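PDB 2P4F: similar to sp|P32453 Saccharomyces cerevisiae YNL315c ATP11 from Candida glabrata CBS 138, which probably binds unfolded protein as a mitochondrial chaperone of the ATP11 family, whose yeast member assists assembly of the F1 part of ATP synthase. Local coordinates for residues P155-P160 and Q273-F278; Q255-A260 and Q292-M297. All coordinates share one frame; numbering follows the deposited sequence.

Contact 1. Residues P155-P160 and Q273-F278; sequences PLFVLP and QLLEDF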
ATOM      1  N   PRO A 155      -6.709   2.769  -9.504  1.00 14.76           N
ATOM      2  CA  PRO A 155      -5.943   3.489  -8.480  1.00 14.61           C
ATOM      3  C   PRO A 155      -6.737   3.930  -7.261  1.00 15.82           C
ATOM      4  O   PRO A 155      -6.120   4.461  -6.327  1.00 18.12           O
ATOM      5  CB  PRO A 155      -5.360   4.702  -9.234  1.00 15.80           C
ATOM      6  CG  PRO A 155      -6.420   4.984 -10.283  1.00 17.18           C
ATOM      7  CD  PRO A 155      -6.864   3.599 -10.725  1.00 16.42           C
ATOM      8  N   LEU A 156      -8.053   3.720  -7.217  1.00 15.16           N
ATOM      9  CA  LEU A 156      -8.845   4.179  -6.080  1.00 14.00           C
ATOM     10  C   LEU A 156      -9.634   3.003  -5.538  1.00 14.89           C
ATOM     11  O   LEU A 156     -10.159   2.197  -6.321  1.00 17.18           O
ATOM     12  CB  LEU A 156      -9.778   5.307  -6.531  1.00 15.60           C
ATOM     13  CG  LEU A 156     -10.578   5.967  -5.398  1.00 15.83           C
ATOM     14  CD1 LEU A 156      -9.644   6.697  -4.433  1.00 17.67           C
ATOM     15  CD2 LEU A 156     -11.632   6.933  -5.979  1.00 19.04           C
ATOM     16  N   PHE A 157      -9.766   2.890  -4.235  1.00 15.05           N
ATOM     17  CA  PHE A 157     -10.643   1.845  -3.705  1.00 15.23           C
ATOM     18  C   PHE A 157     -11.175   2.306  -2.352  1.00 15.25           C
ATOM     19  O   PHE A 157     -10.797   3.376  -1.875  1.00 15.55           O
ATOM     20  CB  PHE A 157      -9.922   0.508  -3.603  1.00 16.27           C
ATOM     21  CG  PHE A 157     -10.837  -0.727  -3.532  1.00 16.90           C
ATOM     22  CD1 PHE A 157     -11.950  -0.843  -4.388  1.00 17.10           C
ATOM     23  CD2 PHE A 157     -10.570  -1.737  -2.647  1.00 18.38           C
ATOM     24  CE1 PHE A 157     -12.776  -1.976  -4.363  1.00 17.95           C
ATOM     25  CE2 PHE A 157     -11.379  -2.880  -2.618  1.00 19.60           C
ATOM     26  CZ  PHE A 157     -12.464  -2.981  -3.485  1.00 19.03           C
ATOM     27  N   VAL A 158     -12.097   1.523  -1.785  1.00 16.97           N
ATOM     28  CA  VAL A 158     -12.577   1.771  -0.413  1.00 17.02           C
ATOM     29  C   VAL A 158     -12.401   0.493   0.360  1.00 16.93           C
ATOM     30  O   VAL A 158     -12.650  -0.602  -0.211  1.00 20.29           O
ATOM     31  CB  VAL A 158     -14.066   2.182  -0.444  1.00 21.09           C
ATOM     32  CG1 VAL A 158     -14.614   2.264   0.949  1.00 24.29           C
ATOM     33  CG2 VAL A 158     -14.162   3.525  -1.185  1.00 22.35           C
ATOM     34  N   LEU A 159     -11.958   0.570   1.622  1.00 19.07           N
ATOM     35  CA  LEU A 159     -11.878  -0.606   2.445  1.00 18.71           C
ATOM     36  C   LEU A 159     -12.477  -0.314   3.803  1.00 19.17           C
ATOM     37  O   LEU A 159     -12.329   0.798   4.298  1.00 21.31           O
ATOM     38  CB  LEU A 159     -10.418  -1.043   2.719  1.00 21.15           C
ATOM     39  CG  LEU A 159      -9.670  -1.698   1.575  1.00 24.30           C
ATOM     40  CD1 LEU A 159      -8.202  -1.891   2.010  1.00 26.88           C
ATOM     41  CD2 LEU A 159     -10.267  -3.034   1.138  1.00 24.72           C
ATOM     42  N   PRO A 160     -13.084  -1.306   4.424  1.00 21.06           N
ATOM     43  CA  PRO A 160     -13.557  -1.067   5.768  1.00 22.61           C
ATOM     44  C   PRO A 160     -12.440  -1.287   6.795  1.00 25.19           C
ATOM     45  O   PRO A 160     -11.593  -2.177   6.690  1.00 32.63           O
ATOM     46  CB  PRO A 160     -14.611  -2.188   5.937  1.00 28.61           C
ATOM     47  CG  PRO A 160     -14.064  -3.308   5.100  1.00 32.05           C
ATOM     48  CD  PRO A 160     -13.352  -2.680   3.934  1.00 25.42           C
ATOM     49  N   GLN A 273     -12.562  -8.570  -9.172  1.00 21.29           N
ATOM     50  CA  GLN A 273     -13.691  -8.057  -9.963  1.00 23.39           C
ATOM     51  C   GLN A 273     -14.349  -6.875  -9.248  1.00 21.47           C
ATOM     52  O   GLN A 273     -14.806  -5.908  -9.871  1.00 23.52           O
ATOM     53  CB  GLN A 273     -14.733  -9.182 -10.179  1.00 26.50           C
ATOM     54  CG  GLN A 273     -15.887  -8.717 -11.085  1.00 31.23           C
ATOM     55  CD  GLN A 273     -15.411  -8.491 -12.510  1.00 36.13           C
ATOM     56  OE1 GLN A 273     -14.788  -9.359 -13.126  1.00 43.23           O
ATOM     57  NE2 GLN A 273     -15.671  -7.310 -13.082  1.00 36.37           N
ATOM     58  N   LEU A 274     -14.407  -6.951  -7.896  1.00 21.61           N
ATOM     59  CA  LEU A 274     -15.000  -5.824  -7.189  1.00 20.86           C
ATOM     60  C   LEU A 274     -14.155  -4.562  -7.316  1.00 19.52           C
ATOM     61  O   LEU A 274     -14.665  -3.416  -7.425  1.00 20.37           O
ATOM     62  CB  LEU A 274     -15.119  -6.160  -5.697  1.00 22.85           C
ATOM     63  CG  LEU A 274     -15.978  -5.239  -4.860  1.00 24.21           C
ATOM     64  CD1 LEU A 274     -17.456  -5.301  -5.267  1.00 28.39           C
ATOM     65  CD2 LEU A 274     -15.787  -5.546  -3.365  1.00 34.12           C
ATOM     66  N   LEU A 275     -12.842  -4.735  -7.239  1.00 18.73           N
ATOM     67  CA  LEU A 275     -11.901  -3.615  -7.439  1.00 18.18           C
ATOM     68  C   LEU A 275     -12.126  -2.993  -8.817  1.00 17.81           C
ATOM     69  O   LEU A 275     -12.207  -1.733  -9.003  1.00 17.77           O
ATOM     70  CB  LEU A 275     -10.451  -4.118  -7.300  1.00 18.42           C
ATOM     71  CG  LEU A 275      -9.380  -3.093  -7.688  1.00 17.36           C
ATOM     72  CD1 LEU A 275      -9.385  -1.937  -6.702  1.00 17.93           C
ATOM     73  CD2 LEU A 275      -8.030  -3.807  -7.726  1.00 21.33           C
ATOM     74  N   GLU A 276     -12.211  -3.855  -9.828  1.00 19.31           N
ATOM     75  CA  GLU A 276     -12.395  -3.311 -11.190  1.00 19.54           C
ATOM     76  C   GLU A 276     -13.744  -2.636 -11.331  1.00 18.79           C
ATOM     77  O   GLU A 276     -13.877  -1.550 -11.897  1.00 21.62           O
ATOM     78  CB  GLU A 276     -12.223  -4.442 -12.231  1.00 22.43           C
ATOM     79  CG  GLU A 276     -10.756  -4.942 -12.248  1.00 22.91           C
ATOM     80  CD  GLU A 276     -10.560  -6.107 -13.177  1.00 26.85           C
ATOM     81  OE1 GLU A 276     -11.544  -6.821 -13.524  1.00 36.87           O
ATOM     82  OE2 GLU A 276      -9.386  -6.323 -13.595  1.00 30.65           O
ATOM     83  N   ASP A 277     -14.787  -3.254 -10.773  1.00 20.12           N
ATOM     84  CA  ASP A 277     -16.111  -2.636 -10.872  1.00 20.42           C
ATOM     85  C   ASP A 277     -16.172  -1.286 -10.201  1.00 18.69           C
ATOM     86  O   ASP A 277     -16.815  -0.339 -10.709  1.00 21.50           O
ATOM     87  CB  ASP A 277     -17.147  -3.570 -10.221  1.00 22.03           C
ATOM     88  CG  ASP A 277     -17.487  -4.749 -11.103  1.00 24.84           C
ATOM     89  OD1 ASP A 277     -17.174  -4.770 -12.310  1.00 34.12           O
ATOM     90  OD2 ASP A 277     -18.083  -5.708 -10.544  1.00 31.31           O
ATOM     91  N   PHE A 278     -15.503  -1.150  -9.045  1.00 17.97           N
ATOM     92  CA  PHE A 278     -15.459   0.162  -8.392  1.00 17.59           C
ATOM     93  C   PHE A 278     -14.802   1.178  -9.337  1.00 17.69           C
ATOM     94  O   PHE A 278     -15.332   2.279  -9.551  1.00 20.04           O
ATOM     95  CB  PHE A 278     -14.665   0.043  -7.080  1.00 17.63           C
ATOM     96  CG  PHE A 278     -14.595   1.383  -6.349  1.00 17.43           C
ATOM     97  CD1 PHE A 278     -15.625   1.791  -5.503  1.00 20.58           C
ATOM     98  CD2 PHE A 278     -13.471   2.199  -6.517  1.00 17.29           C
ATOM     99  CE1 PHE A 278     -15.519   3.008  -4.869  1.00 20.72           C
ATOM    100  CE2 PHE A 278     -13.368   3.426  -5.892  1.00 18.33           C
ATOM    101  CZ  PHE A 278     -14.386   3.805  -5.048  1.00 19.95           C
TER
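Phe157 reaches from strand 156-162 to helix 266-280 and meets three residues of 273-278. Phe157 CB starts 4.0 Å from Leu275 CD1. Phe157 CG, anti to the backbone N (chi1 -160°), comes 3.7 Å from that methyl, and Phe157 CD1 3.6 Å. The methyl lies over one face of the ring, offset toward the rim, in a CH-pi contact 3.9 Å from the Phe157 centroid. Farther out, Phe157 CE1 comes 3.6 Å from Leu275 CA, so the ring reaches the helix backbone. The tip, Phe157 CZ, touches Leu274 CD2 at 4.2 Å. Phe278 CB sits at the ring edge, near its plane. The two aromatic rings form an offset edge-to-face pair, with the edge of Phe157 toward the face of Phe278 and the planes at 86°. Leu156 CG meets the Phe278 ring at its edge, 3.8 Å from CE2. Val158 CG2 touches Phe278 CZ at 3.9 Å.

No hydrogen bond joins the two segments. Leu156 O is bonded instead by Asn279 ND2, which also bonds Leu275 O. Phe285 adds a second edge-to-face partner for Phe278. This is apolar helix-on-sheet packing, with a helix laid against the edge strand of the antiparallel half barrel.

Contact 2. Residues Q255-A260 and Q292-M297; sequences QRFYGA and QLAQSM
Arg256 and Phe257 join the C-terminal end of helix 244-257 to that of helix 287-295 in a mixed contact, polar through the arginine and apolar through the ring. Both terminal nitrogens of Arg256 converge on one backbone oxygen. NH1 of Arg256 lies 2.9 Å from Ser296 O, and NH2 of Arg256 lies 3.0 Å from the same oxygen. Both are hydrogen bonds, bent to 146° and 143° at the hydrogen. The oxygen lies close to the guanidinium plane, between the two terminal nitrogens. The chain bends at chi3 (-56°), which sets NE beside CB instead of extending it. NE is then held by Asn253 OD1, one turn earlier in the same helix. This third bond, from NE, helps fix the rotation of the guanidinium.

Ser296 is the first residue to leave helical geometry, so the arginine holds the chain just where the helix ends. Ala294 O also lies close, 3.0 Å from Arg256 NH1, and accepts a hydrogen bond from Asn253 ND2. The guanidinium of Arg271 is nearby, so the positive charge here is probably concentrated around these carbonyl groups.

Phe257 supplies the apolar half. Its CZ touches Leu293 CB at 3.9 Å, and its CE2 lies 4.1 Å from Ala294 CB. Ala294 N lies at the ring edge, near its plane. The ring thus meets the backbone of the last helical turn as well as side chains.

Around the contact, Arg271 of helix 266-280 touches Phe257 and Ser296 and bonds Leu293 O. Strand 156-162 meets both helices, with Leu159 against Phe257 and Pro160 against Ala294.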
ATOM      1  N   GLN A 255      -3.413  -5.623  -0.415  1.00 22.65           N
ATOM      2  CA  GLN A 255      -2.761  -6.655  -1.209  1.00 24.32           C
ATOM      3  C   GLN A 255      -3.769  -7.672  -1.735  1.00 23.37           C
ATOM      4  O   GLN A 255      -3.679  -8.166  -2.864  1.00 27.12           O
ATOM      5  CB  GLN A 255      -1.721  -7.374  -0.348  1.00 29.89           C
ATOM      6  CG  GLN A 255      -0.567  -6.443   0.028  1.00 38.21           C
ATOM      7  CD  GLN A 255       0.491  -7.143   0.856  1.00 50.29           C
ATOM      8  OE1 GLN A 255       1.375  -6.500   1.408  1.00 62.97           O
ATOM      9  NE2 GLN A 255       0.382  -8.474   0.914  1.00 65.63           N
ATOM     10  N   ARG A 256      -4.771  -8.046  -0.937  1.00 22.36           N
ATOM     11  CA  ARG A 256      -5.708  -9.089  -1.364  1.00 23.42           C
ATOM     12  C   ARG A 256      -6.561  -8.619  -2.528  1.00 21.79           C
ATOM     13  O   ARG A 256      -6.866  -9.405  -3.426  1.00 31.71           O
ATOM     14  CB  ARG A 256      -6.607  -9.531  -0.186  1.00 24.07           C
ATOM     15  CG  ARG A 256      -5.807 -10.293   0.890  1.00 24.39           C
ATOM     16  CD  ARG A 256      -6.661 -11.244   1.715  1.00 29.69           C
ATOM     17  NE  ARG A 256      -7.789 -10.500   2.332  1.00 27.67           N
ATOM     18  CZ  ARG A 256      -8.726 -11.174   2.994  1.00 25.37           C
ATOM     19  NH1 ARG A 256      -9.748 -10.531   3.545  1.00 28.05           N
ATOM     20  NH2 ARG A 256      -8.646 -12.508   3.125  1.00 28.86           N
ATOM     21  N   PHE A 257      -6.976  -7.349  -2.502  1.00 20.62           N
ATOM     22  CA  PHE A 257      -7.818  -6.825  -3.581  1.00 20.60           C
ATOM     23  C   PHE A 257      -6.985  -6.483  -4.816  1.00 20.17           C
ATOM     24  O   PHE A 257      -7.447  -6.675  -5.954  1.00 23.67           O
ATOM     25  CB  PHE A 257      -8.609  -5.604  -3.094  1.00 20.49           C
ATOM     26  CG  PHE A 257      -9.799  -6.057  -2.246  1.00 20.78           C
ATOM     27  CD1 PHE A 257     -11.026  -6.304  -2.860  1.00 20.38           C
ATOM     28  CD2 PHE A 257      -9.668  -6.226  -0.874  1.00 20.92           C
ATOM     29  CE1 PHE A 257     -12.078  -6.711  -2.048  1.00 22.59           C
ATOM     30  CE2 PHE A 257     -10.710  -6.650  -0.068  1.00 21.69           C
ATOM     31  CZ  PHE A 257     -11.944  -6.903  -0.670  1.00 21.40           C
ATOM     32  N   TYR A 258      -5.723  -6.042  -4.614  1.00 20.70           N
ATOM     33  CA  TYR A 258      -4.910  -5.634  -5.757  1.00 21.18           C
ATOM     34  C   TYR A 258      -4.133  -6.802  -6.337  1.00 23.07           C
ATOM     35  O   TYR A 258      -2.955  -6.824  -6.553  1.00 31.97           O
ATOM     36  CB  TYR A 258      -3.991  -4.474  -5.342  1.00 20.18           C
ATOM     37  CG  TYR A 258      -4.784  -3.174  -5.417  1.00 18.60           C
ATOM     38  CD1 TYR A 258      -4.768  -2.399  -6.574  1.00 18.48           C
ATOM     39  CD2 TYR A 258      -5.560  -2.747  -4.321  1.00 19.97           C
ATOM     40  CE1 TYR A 258      -5.498  -1.213  -6.653  1.00 17.86           C
ATOM     41  CE2 TYR A 258      -6.304  -1.548  -4.384  1.00 18.62           C
ATOM     42  CZ  TYR A 258      -6.241  -0.805  -5.560  1.00 18.76           C
ATOM     43  OH  TYR A 258      -6.978   0.366  -5.615  1.00 17.81           O
ATOM     44  N   GLY A 259      -4.826  -7.858  -6.703  1.00 35.85           N
ATOM     45  CA  GLY A 259      -4.100  -8.862  -7.504  1.00 36.54           C
ATOM     46  C   GLY A 259      -4.020 -10.118  -6.652  1.00 37.08           C
ATOM     47  O   GLY A 259      -3.613 -11.176  -7.150  1.00 50.05           O
ATOM     48  N   ALA A 260      -4.428  -9.919  -5.407  1.00 34.47           N
ATOM     49  CA  ALA A 260      -4.672 -11.051  -4.471  1.00 42.57           C
ATOM     50  C   ALA A 260      -3.505 -12.025  -4.494  1.00 42.72           C
ATOM     51  O   ALA A 260      -3.640 -13.261  -4.498  1.00 58.19           O
ATOM     52  CB  ALA A 260      -5.957 -11.772  -4.818  1.00 48.35           C
ATOM     53  N   GLN A 292     -18.216  -7.856   2.991  1.00 31.09           N
ATOM     54  CA  GLN A 292     -18.110  -9.319   3.154  1.00 36.29           C
ATOM     55  C   GLN A 292     -16.765  -9.858   2.695  1.00 33.42           C
ATOM     56  O   GLN A 292     -16.136 -10.714   3.326  1.00 34.04           O
ATOM     57  CB  GLN A 292     -19.246  -9.955   2.351  1.00 44.23           C
ATOM     58  CG  GLN A 292     -19.261 -11.474   2.308  1.00 54.19           C
ATOM     59  CD  GLN A 292     -18.689 -12.046   1.017  1.00 66.34           C
ATOM     60  OE1 GLN A 292     -18.864 -13.208   0.651  1.00 99.42           O
ATOM     61  NE2 GLN A 292     -17.971 -11.192   0.296  1.00 84.71           N
ATOM     62  N   LEU A 293     -16.290  -9.370   1.537  1.00 28.80           N
ATOM     63  CA  LEU A 293     -15.071  -9.903   0.980  1.00 26.01           C
ATOM     64  C   LEU A 293     -13.863  -9.391   1.762  1.00 25.56           C
ATOM     65  O   LEU A 293     -12.851 -10.072   1.844  1.00 27.08           O
ATOM     66  CB  LEU A 293     -14.884  -9.522  -0.493  1.00 27.13           C
ATOM     67  CG  LEU A 293     -15.812 -10.180  -1.510  1.00 29.31           C
ATOM     68  CD1 LEU A 293     -15.695  -9.482  -2.864  1.00 35.95           C
ATOM     69  CD2 LEU A 293     -15.496 -11.647  -1.731  1.00 33.80           C
ATOM     70  N   ALA A 294     -13.947  -8.195   2.338  1.00 24.16           N
ATOM     71  CA  ALA A 294     -12.791  -7.711   3.109  1.00 25.60           C
ATOM     72  C   ALA A 294     -12.650  -8.455   4.435  1.00 27.23           C
ATOM     73  O   ALA A 294     -11.559  -8.596   4.971  1.00 30.24           O
ATOM     74  CB  ALA A 294     -12.974  -6.222   3.355  1.00 24.79           C
ATOM     75  N   GLN A 295     -13.768  -8.933   4.997  1.00 29.81           N
ATOM     76  CA  GLN A 295     -13.789  -9.605   6.282  1.00 33.28           C
ATOM     77  C   GLN A 295     -13.557 -11.101   6.137  1.00 34.08           C
ATOM     78  O   GLN A 295     -13.171 -11.697   7.153  1.00 39.18           O
ATOM     79  CB  GLN A 295     -15.127  -9.416   7.031  1.00 39.00           C
ATOM     80  CG  GLN A 295     -15.387  -7.982   7.433  1.00 44.66           C
ATOM     81  CD  GLN A 295     -16.658  -7.673   8.179  1.00 50.19           C
ATOM     82  OE1 GLN A 295     -17.642  -8.439   8.198  1.00 58.81           O
ATOM     83  NE2 GLN A 295     -16.612  -6.509   8.832  1.00 56.50           N
ATOM     84  N   SER A 296     -13.796 -11.668   4.968  1.00 35.13           N
ATOM     85  CA  SER A 296     -13.648 -13.105   4.720  1.00 36.80           C
ATOM     86  C   SER A 296     -12.200 -13.545   4.882  1.00 36.42           C
ATOM     87  O   SER A 296     -11.318 -12.845   4.355  1.00 35.74           O
ATOM     88  CB  SER A 296     -14.049 -13.503   3.290  1.00 37.89           C
ATOM     89  OG  SER A 296     -13.597 -14.822   3.064  1.00 42.14           O
ATOM     90  N   MET A 297     -11.969 -14.671   5.571  1.00 40.22           N
ATOM     91  CA  MET A 297     -10.609 -15.138   5.780  1.00 41.70           C
ATOM     92  C   MET A 297     -10.019 -15.922   4.615  1.00 40.02           C
ATOM     93  O   MET A 297      -8.839 -16.295   4.616  1.00 49.71           O
ATOM     94  CB  MET A 297     -10.602 -15.999   7.070  1.00 51.43           C
ATOM     95  CG  MET A 297     -11.006 -15.065   8.214  1.00 54.59           C
ATOM     96  SD  MET A 297      -9.564 -14.456   9.096  1.00110.72           S
ATOM     97  CE  MET A 297      -9.474 -12.752   8.557  1.00134.56           C
TER

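In the fold
From the N terminus, the first contact segment is 155-160, on strand 156-162, at one outer position of the antiparallel sheet. The chain then runs through four more strands to helix 244-257, which carries 255-260. Helix 266-280 follows, and its residues 273-278 return to the strand. Contact 1 closes this loop of 112 residues. Helix 287-295 comes next, and 292-297 closes the shorter loop of contact 2 back to 255-260. The segments alternate along the chain, so the two loops cross. The contact centres are about 10 Å apart, and they touch directly through Phe157 with Phe257 and Pro160 with Ala294. Contact 1 ties helix 266-280 to the edge strand; contact 2 joins helices 244-257 and 287-295.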